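Local coordinates for phenylacetaldehyde dehydrogenase (Burkholderia cenocepacia, PDB 4O5H), which probably oxidises phenylacetaldehyde to phenylacetic acid with NAD+ as the electron acceptor, as a member of the aldehyde dehydrogenase family, at residues Val62-Val74 and Val237-Asp251. Sequence-based numbering, arbitrary orientation.
Sequences VPEADERDVQQAV and VTGYGHTAGAALSRD. With EDO (1,2-ethanediol), chain G.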
# COMPACT_ATOMS: atom_id res chain seq x y z
N VAL A 62 28.03 1.22 19.49
CA VAL A 62 26.82 2.06 19.51
C VAL A 62 25.80 1.48 20.50
O VAL A 62 25.91 0.30 20.87
CB VAL A 62 26.18 2.20 18.11
CG1 VAL A 62 27.19 2.79 17.14
CG2 VAL A 62 25.62 0.88 17.62
N PRO A 63 24.80 2.29 20.92
CA PRO A 63 23.80 1.73 21.78
C PRO A 63 23.04 0.57 21.18
O PRO A 63 22.73 0.57 19.99
CB PRO A 63 22.88 2.90 22.07
CG PRO A 63 23.78 4.10 21.92
CD PRO A 63 24.60 3.72 20.72
N GLU A 64 22.70 -0.38 22.06
CA GLU A 64 21.81 -1.48 21.73
C GLU A 64 20.42 -1.21 22.35
O GLU A 64 20.15 -1.56 23.50
CB GLU A 64 22.38 -2.78 22.28
CG GLU A 64 21.57 -3.98 21.84
CD GLU A 64 21.58 -5.12 22.81
OE1 GLU A 64 22.60 -5.45 23.43
OE2 GLU A 64 20.52 -5.70 22.95
N ALA A 65 19.53 -0.61 21.56
CA ALA A 65 18.21 -0.17 22.03
C ALA A 65 17.28 -1.33 22.25
O ALA A 65 17.35 -2.30 21.52
CB ALA A 65 17.58 0.77 21.04
N ASP A 66 16.45 -1.25 23.27
CA ASP A 66 15.34 -2.18 23.42
C ASP A 66 14.02 -1.43 23.18
O ASP A 66 14.02 -0.27 22.73
CB ASP A 66 15.42 -2.99 24.75
CG ASP A 66 15.13 -2.15 26.01
OD1 ASP A 66 14.64 -1.02 25.94
OD2 ASP A 66 15.40 -2.63 27.12
N GLU A 67 12.92 -2.10 23.47
CA GLU A 67 11.60 -1.57 23.27
C GLU A 67 11.37 -0.23 24.01
O GLU A 67 10.69 0.67 23.48
CB GLU A 67 10.57 -2.64 23.73
CG GLU A 67 9.16 -2.31 23.30
CD GLU A 67 8.22 -3.53 23.36
OE1 GLU A 67 8.27 -4.26 24.38
OE2 GLU A 67 7.40 -3.73 22.40
N ARG A 68 11.97 -0.07 25.18
CA ARG A 68 11.81 1.17 25.97
C ARG A 68 12.36 2.35 25.19
O ARG A 68 11.75 3.40 25.11
CB ARG A 68 12.58 1.11 27.30
CG ARG A 68 12.12 0.06 28.28
CD ARG A 68 13.08 -0.03 29.49
NE ARG A 68 14.31 -0.74 29.16
CZ ARG A 68 15.30 -0.98 30.02
NH1 ARG A 68 15.24 -0.55 31.28
NH2 ARG A 68 16.37 -1.66 29.62
N ASP A 69 13.55 2.16 24.62
CA ASP A 69 14.19 3.25 23.89
C ASP A 69 13.40 3.58 22.62
O ASP A 69 13.23 4.75 22.25
CB ASP A 69 15.66 2.90 23.55
CG ASP A 69 16.43 2.42 24.77
OD1 ASP A 69 16.58 3.20 25.75
OD2 ASP A 69 16.85 1.25 24.78
N VAL A 70 12.93 2.56 21.95
CA VAL A 70 12.14 2.76 20.71
C VAL A 70 10.85 3.51 21.04
O VAL A 70 10.50 4.44 20.34
CB VAL A 70 11.82 1.45 20.01
CG1 VAL A 70 10.85 1.67 18.85
CG2 VAL A 70 13.09 0.80 19.49
N GLN A 71 10.17 3.09 22.10
CA GLN A 71 8.97 3.80 22.56
C GLN A 71 9.23 5.27 22.86
O GLN A 71 8.43 6.11 22.53
CB GLN A 71 8.37 3.13 23.77
CG GLN A 71 7.66 1.84 23.38
CD GLN A 71 7.36 0.96 24.56
OE1 GLN A 71 7.78 1.22 25.69
NE2 GLN A 71 6.63 -0.09 24.31
N GLN A 72 10.37 5.59 23.46
CA GLN A 72 10.74 7.01 23.70
C GLN A 72 10.92 7.78 22.40
O GLN A 72 10.54 8.94 22.31
CB GLN A 72 11.99 7.15 24.54
CG GLN A 72 11.78 6.63 25.93
CD GLN A 72 10.85 7.49 26.77
OE1 GLN A 72 10.63 8.68 26.51
NE2 GLN A 72 10.25 6.87 27.75
N ALA A 73 11.58 7.17 21.44
CA ALA A 73 11.77 7.80 20.13
C ALA A 73 10.43 8.07 19.41
O ALA A 73 10.25 9.13 18.80
CB ALA A 73 12.67 6.95 19.25
N VAL A 74 9.54 7.09 19.46
CA VAL A 74 8.22 7.23 18.89
C VAL A 74 7.45 8.34 19.60
O VAL A 74 6.84 9.14 18.93
CB VAL A 74 7.47 5.89 18.91
CG1 VAL A 74 6.01 6.07 18.51
CG2 VAL A 74 8.16 4.89 17.92
N VAL A 237 17.56 5.33 16.22
CA VAL A 237 17.74 4.31 17.24
C VAL A 237 18.53 3.16 16.70
O VAL A 237 18.22 2.67 15.62
CB VAL A 237 16.39 3.79 17.80
CG1 VAL A 237 15.69 4.88 18.59
CG2 VAL A 237 15.43 3.34 16.73
N THR A 238 19.55 2.70 17.44
CA THR A 238 20.46 1.65 16.93
C THR A 238 20.20 0.40 17.72
O THR A 238 19.72 0.48 18.85
CB THR A 238 21.92 2.06 17.08
OG1 THR A 238 22.17 2.57 18.42
CG2 THR A 238 22.28 3.13 16.06
N GLY A 239 20.43 -0.76 17.10
CA GLY A 239 20.21 -2.05 17.78
C GLY A 239 19.84 -3.17 16.85
O GLY A 239 19.91 -3.01 15.63
N TYR A 240 19.36 -4.29 17.42
CA TYR A 240 19.03 -5.45 16.62
C TYR A 240 17.68 -5.36 15.98
O TYR A 240 16.74 -4.79 16.56
CB TYR A 240 19.09 -6.71 17.48
CG TYR A 240 20.45 -7.00 18.02
CD1 TYR A 240 21.45 -7.38 17.16
CD2 TYR A 240 20.75 -6.89 19.40
CE1 TYR A 240 22.72 -7.64 17.63
CE2 TYR A 240 22.03 -7.16 19.87
CZ TYR A 240 22.99 -7.52 18.97
OH TYR A 240 24.27 -7.78 19.39
N GLY A 241 17.58 -5.93 14.79
CA GLY A 241 16.32 -6.07 14.08
C GLY A 241 15.26 -6.80 14.89
O GLY A 241 14.13 -6.37 14.93
N HIS A 242 15.65 -7.88 15.55
CA HIS A 242 14.70 -8.71 16.29
C HIS A 242 14.18 -8.05 17.56
O HIS A 242 13.16 -8.48 18.10
CB HIS A 242 15.27 -10.10 16.62
CG HIS A 242 16.58 -10.07 17.34
ND1 HIS A 242 16.70 -9.69 18.66
CD2 HIS A 242 17.82 -10.44 16.94
CE1 HIS A 242 17.96 -9.78 19.03
NE2 HIS A 242 18.66 -10.24 18.01
N THR A 243 14.82 -6.98 18.02
CA THR A 243 14.37 -6.29 19.21
C THR A 243 13.92 -4.86 18.89
O THR A 243 12.72 -4.56 18.93
CB THR A 243 15.47 -6.36 20.26
OG1 THR A 243 15.80 -7.74 20.47
CG2 THR A 243 15.00 -5.76 21.55
N ALA A 244 14.88 -3.98 18.56
CA ALA A 244 14.56 -2.60 18.21
C ALA A 244 13.66 -2.46 16.95
O ALA A 244 12.65 -1.75 16.96
CB ALA A 244 15.81 -1.78 18.04
N GLY A 245 14.00 -3.18 15.90
CA GLY A 245 13.21 -3.14 14.67
C GLY A 245 11.78 -3.62 14.87
O GLY A 245 10.81 -2.98 14.42
N ALA A 246 11.66 -4.75 15.55
CA ALA A 246 10.37 -5.34 15.75
C ALA A 246 9.52 -4.42 16.59
O ALA A 246 8.34 -4.23 16.30
CB ALA A 246 10.53 -6.70 16.43
N ALA A 247 10.12 -3.84 17.62
CA ALA A 247 9.38 -2.95 18.49
C ALA A 247 8.85 -1.71 17.74
O ALA A 247 7.73 -1.25 17.99
CB ALA A 247 10.25 -2.50 19.64
N LEU A 248 9.64 -1.20 16.82
CA LEU A 248 9.20 -0.08 16.02
C LEU A 248 7.98 -0.47 15.17
O LEU A 248 6.97 0.23 15.16
CB LEU A 248 10.35 0.41 15.14
CG LEU A 248 10.03 1.61 14.24
CD1 LEU A 248 9.44 2.77 15.07
CD2 LEU A 248 11.30 2.03 13.51
N SER A 249 8.07 -1.62 14.52
CA SER A 249 6.98 -2.10 13.66
C SER A 249 5.65 -2.30 14.36
O SER A 249 4.58 -2.09 13.75
CB SER A 249 7.37 -3.39 12.90
OG SER A 249 7.41 -4.52 13.77
N ARG A 250 5.68 -2.67 15.65
CA ARG A 250 4.47 -2.96 16.41
C ARG A 250 3.88 -1.74 17.13
O ARG A 250 2.82 -1.84 17.75
CB ARG A 250 4.77 -3.97 17.54
CG ARG A 250 5.29 -5.31 17.15
CD ARG A 250 5.26 -6.25 18.39
NE ARG A 250 6.08 -5.72 19.51
CZ ARG A 250 7.37 -6.02 19.71
NH1 ARG A 250 8.00 -6.84 18.88
NH2 ARG A 250 8.04 -5.49 20.72
N ASP A 251 4.57 -0.60 17.10
CA ASP A 251 4.13 0.52 17.89
C ASP A 251 2.87 1.10 17.24
O ASP A 251 2.90 1.46 16.09
CB ASP A 251 5.22 1.58 18.03
CG ASP A 251 4.96 2.54 19.16
OD1 ASP A 251 3.88 3.14 19.21
OD2 ASP A 251 5.86 2.72 20.03
C1 EDO G . 12.52 -6.29 12.13
O1 EDO G . 12.73 -7.47 12.91
C2 EDO G . 13.76 -5.42 11.82
O2 EDO G . 14.54 -5.76 10.63
O HOH W 1 18.51 -4.16 20.07
O HOH W 2 6.59 -1.29 21.15
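V70 is the wedge between the two helices: its CG1, anti to the backbone N (chi1 172°), lies over the L248 backbone, 3.7 Å from L248 CA, while its CG2 reaches the methyl of A244, CG2 to CB 4.0 Å. The small side chains of A244 and A247 keep this side of helix 241-250 low, and the axes of the short helical segments approach to 8.8 Å, crossing at -38°. One turn on from V70, V74 sets CG2 against L248 CD1 and CG1 against the D251 carboxylate, whose charge is paired with R253. A73 CB rests on V237 CG1 at 3.7 Å.

Near the solvent, E67 runs its extended chain across the A247 methyl to R250. E67 OE2 meets R250 NH2 at 2.5 Å, a salt bridge whose exact length is doubtful; it lies in the guanidinium plane but comes steeply from above the carboxylate plane, the two planes standing perpendicular.

Before the helices begin, T238 ties down the end of strand 57-63 and the loop after it. T238 OG1 donates to P63 O at 2.6 Å, and A65 N returns a bond to T238 O at 2.9 Å. G239, at phi 151°, takes a backbone shape suited to glycine, its CA 4.1 Å from A65 N, and a water links A65 O to Y240 N. The E64 carboxylate lies obliquely by the Y240 ring.

Further out, D66 and D69 form a capping box: D66 OD1 accepts from R68 N, D69 OD2 from D66 N. R68 clamps the D66 carboxylate side-on, and D69 OD1 takes A43 N.

Parallel strands 204-208 and 234-236, with helix 241-250 following, are consistent with the Rossmann-type NAD-binding domain of aldehyde dehydrogenases. Helix 67-82 and the end of strand 57-63 lie along this strand-turn-helix unit, strand 204-208 packs against A73, V74 and V237, strand 33-35 against P63 and A65, and helix 263-275 touches S249 and R250.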